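PDB 4FVS: putative lipoprotein from Parabacteroides distasonis, which is of unknown function but probably binds lipid or a lipidated partner at the cell envelope. Local coordinates for residues M31-D36 with S79-S84; F102-N107 with K142-I147; G183-W186 with G192-R195; R195-Q198 with V204-S207. One frame throughout, in Å; residues are numbered along the deposited sequence.

Contact 1: residues M31-D36 with S79-S84; sequences MSYQVD and SKETLS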
# COMPACT_ATOMS: atom_id res chain seq x y z
N MSE A 31 -1.18 -11.03 -4.57
CA MSE A 31 -1.04 -9.74 -5.24
C MSE A 31 0.22 -9.74 -6.07
O MSE A 31 1.33 -9.70 -5.52
CB MSE A 31 -1.06 -8.63 -4.21
CG MSE A 31 -2.36 -8.61 -3.42
SE MSE A 31 -2.40 -7.53 -1.84
CE MSE A 31 -1.16 -8.65 -0.72
N SER A 32 0.04 -9.84 -7.42
CA SER A 32 1.14 -9.91 -8.36
C SER A 32 1.32 -8.59 -9.07
O SER A 32 0.34 -8.01 -9.56
CB SER A 32 0.91 -11.02 -9.37
OG SER A 32 0.70 -12.23 -8.66
N TYR A 33 2.56 -8.11 -9.12
CA TYR A 33 2.89 -6.83 -9.73
C TYR A 33 4.00 -6.94 -10.73
O TYR A 33 4.77 -7.91 -10.71
CB TYR A 33 3.34 -5.82 -8.66
CG TYR A 33 2.36 -5.46 -7.57
CD1 TYR A 33 2.15 -6.31 -6.49
CD2 TYR A 33 1.77 -4.20 -7.54
CE1 TYR A 33 1.28 -5.95 -5.45
CE2 TYR A 33 0.90 -3.84 -6.50
CZ TYR A 33 0.68 -4.71 -5.45
OH TYR A 33 -0.15 -4.32 -4.43
N GLN A 34 4.12 -5.91 -11.58
CA GLN A 34 5.18 -5.81 -12.57
C GLN A 34 5.41 -4.35 -13.01
O GLN A 34 4.46 -3.68 -13.39
CB GLN A 34 4.89 -6.67 -13.79
CG GLN A 34 6.09 -6.66 -14.72
CD GLN A 34 5.85 -7.38 -15.99
OE1 GLN A 34 4.76 -7.31 -16.58
NE2 GLN A 34 6.90 -8.02 -16.48
N VAL A 35 6.67 -3.90 -13.01
CA VAL A 35 7.04 -2.56 -13.50
C VAL A 35 6.88 -2.56 -15.03
O VAL A 35 7.62 -3.26 -15.72
CB VAL A 35 8.46 -2.13 -13.07
CG1 VAL A 35 8.82 -0.78 -13.68
CG2 VAL A 35 8.59 -2.10 -11.55
N ASP A 36 5.90 -1.81 -15.53
CA ASP A 36 5.62 -1.74 -16.95
C ASP A 36 6.49 -0.65 -17.61
O ASP A 36 7.13 -0.93 -18.61
CB ASP A 36 4.12 -1.49 -17.20
CG ASP A 36 3.60 -1.82 -18.60
OD1 ASP A 36 4.43 -2.16 -19.49
OD2 ASP A 36 2.37 -1.75 -18.80
N SER A 79 -2.35 6.11 -2.97
CA SER A 79 -2.87 5.69 -1.66
C SER A 79 -3.64 4.36 -1.67
O SER A 79 -3.83 3.80 -0.60
CB SER A 79 -3.74 6.77 -1.02
OG SER A 79 -4.77 7.24 -1.87
N LYS A 80 -4.00 3.80 -2.86
CA LYS A 80 -4.72 2.52 -2.97
C LYS A 80 -3.81 1.35 -2.55
O LYS A 80 -4.31 0.29 -2.14
CB LYS A 80 -5.33 2.29 -4.38
CG LYS A 80 -4.36 2.18 -5.55
CD LYS A 80 -5.10 1.80 -6.79
CE LYS A 80 -4.34 2.08 -8.04
NZ LYS A 80 -5.23 1.94 -9.23
N GLU A 81 -2.47 1.56 -2.62
CA GLU A 81 -1.46 0.58 -2.20
C GLU A 81 -1.57 0.29 -0.67
O GLU A 81 -1.25 -0.81 -0.22
CB GLU A 81 -0.06 1.11 -2.56
CG GLU A 81 1.09 0.13 -2.40
CD GLU A 81 1.23 -1.06 -3.34
OE1 GLU A 81 0.21 -1.51 -3.91
OE2 GLU A 81 2.37 -1.57 -3.44
N THR A 82 -2.08 1.28 0.10
CA THR A 82 -2.30 1.19 1.55
C THR A 82 -3.46 0.17 1.82
O THR A 82 -3.46 -0.46 2.90
CB THR A 82 -2.58 2.64 2.14
OG1 THR A 82 -1.36 3.39 2.10
CG2 THR A 82 -3.05 2.63 3.57
N LEU A 83 -4.39 -0.02 0.84
CA LEU A 83 -5.57 -0.90 0.95
C LEU A 83 -5.35 -2.26 0.29
O LEU A 83 -6.32 -3.00 0.08
CB LEU A 83 -6.81 -0.22 0.38
CG LEU A 83 -7.14 1.21 0.87
CD1 LEU A 83 -8.28 1.76 0.13
CD2 LEU A 83 -7.46 1.24 2.35
N SER A 84 -4.08 -2.62 0.01
CA SER A 84 -3.62 -3.92 -0.52
C SER A 84 -3.70 -5.00 0.55
O SER A 84 -2.65 -5.56 0.94
CB SER A 84 -2.17 -3.82 -1.01
OG SER A 84 -1.96 -2.81 -1.98
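Tyr33 and Met31, neighbours on one face of strand 27-41, reach across the protein interior to segment 79-84, a 3-10 turn (79-82) and the residues after it, on the way from strand 74-78 to helix 86-89. The meeting is made by side-chain ends: the two backbones stay well apart, and the closest pair of CA atoms, Met31 CA and Ser84 CA, is separated by 7.9 Å. Tyr33 brings its hydroxyl to Glu81, while the glutamate approaches from the opposite direction. The glutamate has CG anti to the backbone N (chi1 -170°) and then bends at chi2 (70°), which brings OE1 to 2.9 Å from Tyr33 OH, with the carboxylate at right angles to the ring. This bond is weak and its proton is not settled, since Tyr53 OH, the stronger partner of the phenol, is also within its reach. Ser84 OG donates to the carbonyl of Glu81, OG to O 2.8 Å, and so folds back onto its own turn; it also bonds to Tyr53 OH. Beside the phenol, the selenium of Met31, modelled as selenomethionine, lies 3.4 Å from Ser84 O, and Met31 SE touches Ser84 CB at 3.8 Å. Trp16 stacks on the Tyr33 ring, and Arg18 forms a long, weak ion pair with Glu81 OE2. All four contact residues are buried, so a carboxylate within the protein is met by one phenol hydroxyl, weakly, and by a distant arginine, surroundings that may temper the cost of burying its charge.

Contact 2: residues F102-N107 with K142-I147; sequences FINYPN and KDREFI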
# COMPACT_ATOMS: atom_id res chain seq x y z
N PHE A 102 -2.46 10.60 -4.28
CA PHE A 102 -1.03 10.30 -4.07
C PHE A 102 -0.59 10.83 -2.73
O PHE A 102 -0.82 11.99 -2.41
CB PHE A 102 -0.19 10.89 -5.20
CG PHE A 102 -0.31 10.15 -6.52
CD1 PHE A 102 0.40 8.98 -6.76
CD2 PHE A 102 -1.10 10.66 -7.54
CE1 PHE A 102 0.31 8.33 -7.99
CE2 PHE A 102 -1.18 10.00 -8.78
CZ PHE A 102 -0.48 8.85 -8.99
N ILE A 103 0.00 9.96 -1.92
CA ILE A 103 0.50 10.32 -0.59
C ILE A 103 2.02 10.10 -0.52
O ILE A 103 2.55 9.18 -1.15
CB ILE A 103 -0.23 9.55 0.52
CG1 ILE A 103 -0.16 8.01 0.30
CG2 ILE A 103 -1.68 10.07 0.64
CD1 ILE A 103 -0.61 7.10 1.49
N ASN A 104 2.71 10.93 0.26
CA ASN A 104 4.16 10.82 0.44
C ASN A 104 4.52 9.68 1.38
O ASN A 104 3.72 9.29 2.24
CB ASN A 104 4.76 12.11 0.97
CG ASN A 104 4.45 12.42 2.42
OD1 ASN A 104 3.35 12.20 2.91
ND2 ASN A 104 5.40 12.96 3.15
N TYR A 105 5.77 9.18 1.21
CA TYR A 105 6.39 8.18 2.05
C TYR A 105 7.73 8.77 2.47
O TYR A 105 8.65 8.88 1.66
CB TYR A 105 6.49 6.81 1.35
CG TYR A 105 5.18 6.05 1.35
CD1 TYR A 105 4.18 6.34 0.42
CD2 TYR A 105 4.92 5.08 2.30
CE1 TYR A 105 2.96 5.68 0.44
CE2 TYR A 105 3.69 4.41 2.34
CZ TYR A 105 2.71 4.72 1.40
OH TYR A 105 1.51 4.05 1.41
N PRO A 106 7.82 9.26 3.72
CA PRO A 106 9.08 9.86 4.18
C PRO A 106 10.23 8.86 4.21
O PRO A 106 10.02 7.67 4.38
CB PRO A 106 8.73 10.36 5.59
CG PRO A 106 7.24 10.45 5.62
CD PRO A 106 6.80 9.28 4.78
N ASN A 107 11.46 9.35 3.99
CA ASN A 107 12.71 8.60 3.99
C ASN A 107 13.42 8.81 5.33
O ASN A 107 13.99 9.89 5.57
CB ASN A 107 13.59 9.04 2.81
CG ASN A 107 14.97 8.44 2.74
OD1 ASN A 107 15.28 7.39 3.34
ND2 ASN A 107 15.83 9.08 1.95
N LYS A 142 -5.68 8.43 7.95
CA LYS A 142 -5.25 9.66 8.62
C LYS A 142 -4.33 9.35 9.80
O LYS A 142 -4.07 8.18 10.09
CB LYS A 142 -6.52 10.44 9.10
CG LYS A 142 -7.49 9.59 9.93
CD LYS A 142 -8.86 10.20 10.02
CE LYS A 142 -9.81 9.22 10.68
NZ LYS A 142 -11.23 9.66 10.59
N ASP A 143 -3.85 10.40 10.49
CA ASP A 143 -2.98 10.33 11.67
C ASP A 143 -1.79 9.40 11.43
O ASP A 143 -1.46 8.58 12.29
CB ASP A 143 -3.81 9.89 12.89
CG ASP A 143 -5.10 10.67 13.11
OD1 ASP A 143 -5.04 11.92 13.20
OD2 ASP A 143 -6.16 10.03 13.27
N ARG A 144 -1.15 9.53 10.26
CA ARG A 144 0.00 8.72 9.88
C ARG A 144 1.19 9.13 10.71
O ARG A 144 1.43 10.33 10.85
CB ARG A 144 0.31 8.86 8.38
CG ARG A 144 -0.82 8.43 7.45
CD ARG A 144 -0.51 8.73 5.99
NE ARG A 144 0.59 7.93 5.42
CZ ARG A 144 1.45 8.39 4.51
NH1 ARG A 144 1.36 9.64 4.09
NH2 ARG A 144 2.41 7.61 4.05
N GLU A 145 1.90 8.18 11.31
CA GLU A 145 3.08 8.51 12.12
C GLU A 145 4.21 7.51 11.89
O GLU A 145 3.97 6.36 11.63
CB GLU A 145 2.75 8.61 13.62
CG GLU A 145 2.21 7.35 14.27
CD GLU A 145 2.13 7.42 15.78
OE1 GLU A 145 3.17 7.65 16.44
OE2 GLU A 145 1.02 7.15 16.31
N PHE A 146 5.45 7.98 11.99
CA PHE A 146 6.66 7.19 11.89
C PHE A 146 6.93 6.54 13.24
O PHE A 146 6.99 7.24 14.27
CB PHE A 146 7.84 8.09 11.46
CG PHE A 146 9.17 7.39 11.45
CD1 PHE A 146 9.49 6.48 10.44
CD2 PHE A 146 10.08 7.57 12.48
CE1 PHE A 146 10.71 5.80 10.44
CE2 PHE A 146 11.30 6.89 12.50
CZ PHE A 146 11.61 6.02 11.47
N ILE A 147 7.13 5.21 13.24
CA ILE A 147 7.37 4.45 14.46
C ILE A 147 8.89 4.29 14.69
O ILE A 147 9.43 4.84 15.65
CB ILE A 147 6.63 3.08 14.42
CG1 ILE A 147 5.12 3.25 14.13
CG2 ILE A 147 6.87 2.27 15.70
CD1 ILE A 147 4.35 4.32 15.07
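Arg144 grips the backbone carbonyl of Asn104 end-on, spending two nitrogens on one oxygen. Its NH2 lies 2.8 Å from Asn104 O and its NH1 3.0 Å from the same Asn104 O, which sits in the guanidinium plane; the NH2 bond is the straighter, with 153° at the hydrogen. The arginine chain bends at chi3 (67°), turning the guanidinium toward strand 102-104. A weak bond of 3.5 Å joins NH1 to OD1 of the Asn104 amide, whose plane stands almost perpendicular to the guanidinium. That amide oxygen has a stronger donor in Asp121 N, and Asp121 O takes a further bond from Arg144 NH1, so the loop before strand 123-129 helps fix the arginine.

Outside the polar core, Ile103 CD1 rests over one face of the guanidinium, 3.9 Å from Arg144 CZ. Arg144 NH2 meanwhile lies over the centre of the Tyr105 ring, 3.8 Å above its plane. Because the two planes are 64° apart, the arginine sets NH2 over the ring instead of stacking flat; with Arg144 CZ 5.0 Å from the ring centroid, any cation-pi attraction is weak at most. Tyr187 meets the Tyr105 ring edge-to-face. A buried arginine, end-on to a backbone carbonyl, thus ties segment 102-107 to the non-adjacent strand 132-154 across the interior of an antiparallel beta fold, consistent with a LolA/LolB-like architecture.

Contact 3: residues G183-W186 with G192-R195; sequences GYEW and GLVR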
# COMPACT_ATOMS: atom_id res chain seq x y z
N GLY A 183 -3.39 0.41 11.25
CA GLY A 183 -2.47 -0.51 10.63
C GLY A 183 -1.06 -0.02 10.58
O GLY A 183 -0.79 1.15 10.86
N TYR A 184 -0.16 -0.92 10.23
CA TYR A 184 1.27 -0.65 10.08
C TYR A 184 1.72 -1.03 8.69
O TYR A 184 1.12 -1.89 8.03
CB TYR A 184 2.11 -1.40 11.12
CG TYR A 184 1.76 -1.11 12.56
CD1 TYR A 184 2.11 0.10 13.15
CD2 TYR A 184 1.18 -2.07 13.36
CE1 TYR A 184 1.83 0.36 14.50
CE2 TYR A 184 0.90 -1.83 14.72
CZ TYR A 184 1.22 -0.60 15.28
OH TYR A 184 0.96 -0.36 16.61
N GLU A 185 2.80 -0.38 8.25
CA GLU A 185 3.43 -0.68 6.99
C GLU A 185 4.93 -0.67 7.16
O GLU A 185 5.46 0.17 7.88
CB GLU A 185 3.00 0.32 5.90
CG GLU A 185 1.57 0.15 5.41
CD GLU A 185 1.10 1.04 4.27
OE1 GLU A 185 1.63 2.17 4.14
OE2 GLU A 185 0.15 0.65 3.57
N TRP A 186 5.61 -1.62 6.54
CA TRP A 186 7.07 -1.70 6.47
C TRP A 186 7.44 -1.54 5.03
O TRP A 186 7.06 -2.37 4.20
CB TRP A 186 7.62 -3.01 7.03
CG TRP A 186 7.57 -3.16 8.51
CD1 TRP A 186 8.60 -2.98 9.39
CD2 TRP A 186 6.47 -3.64 9.28
NE1 TRP A 186 8.20 -3.32 10.66
CE2 TRP A 186 6.89 -3.71 10.63
CE3 TRP A 186 5.14 -3.98 8.97
CZ2 TRP A 186 6.05 -4.13 11.65
CZ3 TRP A 186 4.30 -4.37 9.99
CH2 TRP A 186 4.74 -4.44 11.31
N GLY A 192 9.43 -1.07 -1.91
CA GLY A 192 8.13 -0.60 -1.47
C GLY A 192 7.70 -1.40 -0.27
O GLY A 192 8.53 -1.68 0.59
N LEU A 193 6.42 -1.82 -0.22
CA LEU A 193 5.87 -2.60 0.89
C LEU A 193 6.51 -3.99 0.99
O LEU A 193 6.47 -4.74 0.01
CB LEU A 193 4.33 -2.75 0.78
CG LEU A 193 3.51 -1.49 0.89
CD1 LEU A 193 2.06 -1.75 0.64
CD2 LEU A 193 3.69 -0.82 2.25
N VAL A 194 7.04 -4.32 2.18
CA VAL A 194 7.67 -5.59 2.56
C VAL A 194 6.69 -6.39 3.46
O VAL A 194 6.46 -7.60 3.25
CB VAL A 194 9.04 -5.35 3.26
CG1 VAL A 194 9.64 -6.64 3.80
CG2 VAL A 194 10.02 -4.66 2.31
N ARG A 195 6.10 -5.69 4.45
CA ARG A 195 5.12 -6.24 5.37
C ARG A 195 4.08 -5.19 5.74
O ARG A 195 4.40 -4.01 5.85
CB ARG A 195 5.81 -6.75 6.63
CG ARG A 195 4.86 -7.44 7.59
CD ARG A 195 5.52 -7.89 8.88
NE ARG A 195 4.51 -8.47 9.78
CZ ARG A 195 4.14 -9.75 9.76
NH1 ARG A 195 4.72 -10.61 8.94
NH2 ARG A 195 3.20 -10.17 10.59
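Trp186 and Arg195 are partners in the beta hairpin of strands 179-188 and 192-200, at the point where a classic beta bulge interrupts the second strand. Trp186 N donates to Arg195 O at 2.8 Å, and Val194 N returns a nearly straight bond to Trp186 O, also 2.8 Å; a weak third bond, 3.5 Å, runs from Arg195 N to the same Trp186 O. Val194 and Arg195 thus both face one tryptophan.

On the face shared by Trp186 and Arg195 the two side chains run alongside each other in the same direction. The arginine is fully extended from CB to NE, with CG anti to the backbone N (chi1 -175°), and this lays its methylenes along the indole. Arg195 CD sits over one face of the six-membered ring, 4.1 Å from its centroid, in a CH-pi contact. Trp186 NE1 bonds to Glu150. Glu185, the preceding residue, packs its extended chain against Leu193 CD2, which lies 3.8 Å from Glu185 CD; the Glu185 carboxylate oxygens take weak bonds from Tyr105 OH and Thr82 OG1. Two residues opposite one define the classic bulge, here in a hairpin whose second strand turns a corner at Val194.

Contact 4: residues R195-Q198 with V204-S207; sequences RTEQ and VLQS
Leu205 meets Glu197 through its own torsions: the leucine swings CG away from its own nitrogen (chi1 -179°) and turns at chi2 (80°), which carries CD1 back over the neighbouring strand. Leu205 CD1 thereby reaches Glu197 CB at 3.8 Å and Gln198 O at 3.7 Å, the Leu205 and Glu197 side chains crossing at about a right angle. Beneath them the backbone holds the hairpin of strands 192-200 and 205-214. Gln198 N donates to Ser207 O at 3.0 Å, and Gln206 N to Gln198 O at 2.7 Å; Ser207 N adds a weak bond of 3.4 Å to the same Gln198 O. With Gln206 and Ser207 both opposite Gln198, this is a classic beta bulge, and the short strand segments run at 123° to each other, far from a flat antiparallel pairing. Gln198 and Ser207 share a buried face, where Ser207 OG packs 3.6 Å from Gln198 CB and Tyr85 lies against both residues.

Glu197 has a second task within its own strand. Arg195 takes its OE2 side-on through NE, 2.9 Å from Glu197 OE2, and through NH2, both nitrogens meeting the anti side of that oxygen; Glu197 OE1 bonds to Tyr199 OH. One carboxylate oxygen thus serves the arginine and the other the tyrosine. Gripped at both oxygens, the carboxylate is probably restrained from rotating, and its charge is probably balanced largely by Arg195, while its aliphatic root remains available to Leu205.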
# COMPACT_ATOMS: atom_id res chain seq x y z
N ARG A 195 6.10 -5.69 4.45
CA ARG A 195 5.12 -6.24 5.37
C ARG A 195 4.08 -5.19 5.74
O ARG A 195 4.40 -4.01 5.85
CB ARG A 195 5.81 -6.75 6.63
CG ARG A 195 4.86 -7.44 7.59
CD ARG A 195 5.52 -7.89 8.88
NE ARG A 195 4.51 -8.47 9.78
CZ ARG A 195 4.14 -9.75 9.76
NH1 ARG A 195 4.72 -10.61 8.94
NH2 ARG A 195 3.20 -10.17 10.59
N THR A 196 2.83 -5.62 5.91
CA THR A 196 1.74 -4.75 6.38
C THR A 196 0.93 -5.54 7.43
O THR A 196 0.86 -6.77 7.37
CB THR A 196 0.85 -4.20 5.25
OG1 THR A 196 -0.00 -5.19 4.70
CG2 THR A 196 1.62 -3.51 4.15
N GLU A 197 0.37 -4.83 8.43
CA GLU A 197 -0.50 -5.40 9.46
C GLU A 197 -1.73 -4.53 9.62
O GLU A 197 -1.63 -3.31 9.53
CB GLU A 197 0.21 -5.53 10.78
CG GLU A 197 1.26 -6.61 10.78
CD GLU A 197 2.06 -6.72 12.06
OE1 GLU A 197 1.75 -5.99 13.03
OE2 GLU A 197 3.03 -7.52 12.08
N GLN A 198 -2.90 -5.15 9.81
CA GLN A 198 -4.16 -4.41 9.97
C GLN A 198 -4.88 -4.85 11.25
O GLN A 198 -5.07 -6.05 11.46
CB GLN A 198 -5.09 -4.58 8.75
CG GLN A 198 -4.50 -4.12 7.40
CD GLN A 198 -3.56 -5.13 6.80
OE1 GLN A 198 -3.85 -6.32 6.76
NE2 GLN A 198 -2.42 -4.68 6.32
N VAL A 204 -6.87 -5.87 17.84
CA VAL A 204 -6.87 -7.27 17.42
C VAL A 204 -6.42 -7.32 15.95
O VAL A 204 -7.06 -6.70 15.10
CB VAL A 204 -8.25 -7.94 17.62
CG1 VAL A 204 -8.26 -9.36 17.07
CG2 VAL A 204 -8.72 -7.89 19.07
N LEU A 205 -5.35 -8.08 15.66
CA LEU A 205 -4.84 -8.25 14.30
C LEU A 205 -5.88 -8.95 13.46
O LEU A 205 -6.34 -10.03 13.82
CB LEU A 205 -3.52 -9.04 14.32
CG LEU A 205 -2.88 -9.28 12.96
CD1 LEU A 205 -2.12 -8.03 12.48
CD2 LEU A 205 -2.00 -10.49 12.99
N GLN A 206 -6.28 -8.32 12.37
CA GLN A 206 -7.32 -8.84 11.48
C GLN A 206 -6.71 -9.55 10.27
O GLN A 206 -7.26 -10.54 9.79
CB GLN A 206 -8.25 -7.70 11.01
CG GLN A 206 -9.06 -7.02 12.13
CD GLN A 206 -9.95 -7.97 12.88
OE1 GLN A 206 -9.66 -8.35 14.02
NE2 GLN A 206 -11.03 -8.39 12.24
N SER A 207 -5.58 -9.01 9.78
CA SER A 207 -4.88 -9.50 8.60
C SER A 207 -3.47 -8.94 8.54
O SER A 207 -3.12 -8.06 9.31
CB SER A 207 -5.65 -9.13 7.33
OG SER A 207 -6.01 -7.76 7.29

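From the N terminus, contact 1 comes first, closing a loop of 42 residues that is mostly strand and setting the 79-84 turn against strand 27-41. Contact 2 opens only afterwards and closes a 34-residue excursion, linking 102-107 to strand 132-154. Contacts 3 and 4 are local hairpin closures that follow in series, sharing Arg195 on strand 192-200, so that strands 179-188, 192-200 and 205-214 run on as consecutive neighbours. No pair nests or crosses along the chain, yet they meet in space: Thr82 of contact 1 touches Tyr105 of contact 2, both approach Glu185 of contact 3, and Glu81 touches Leu193. Contact 4 stands apart from contacts 1 and 2, joined to this interior through contact 3.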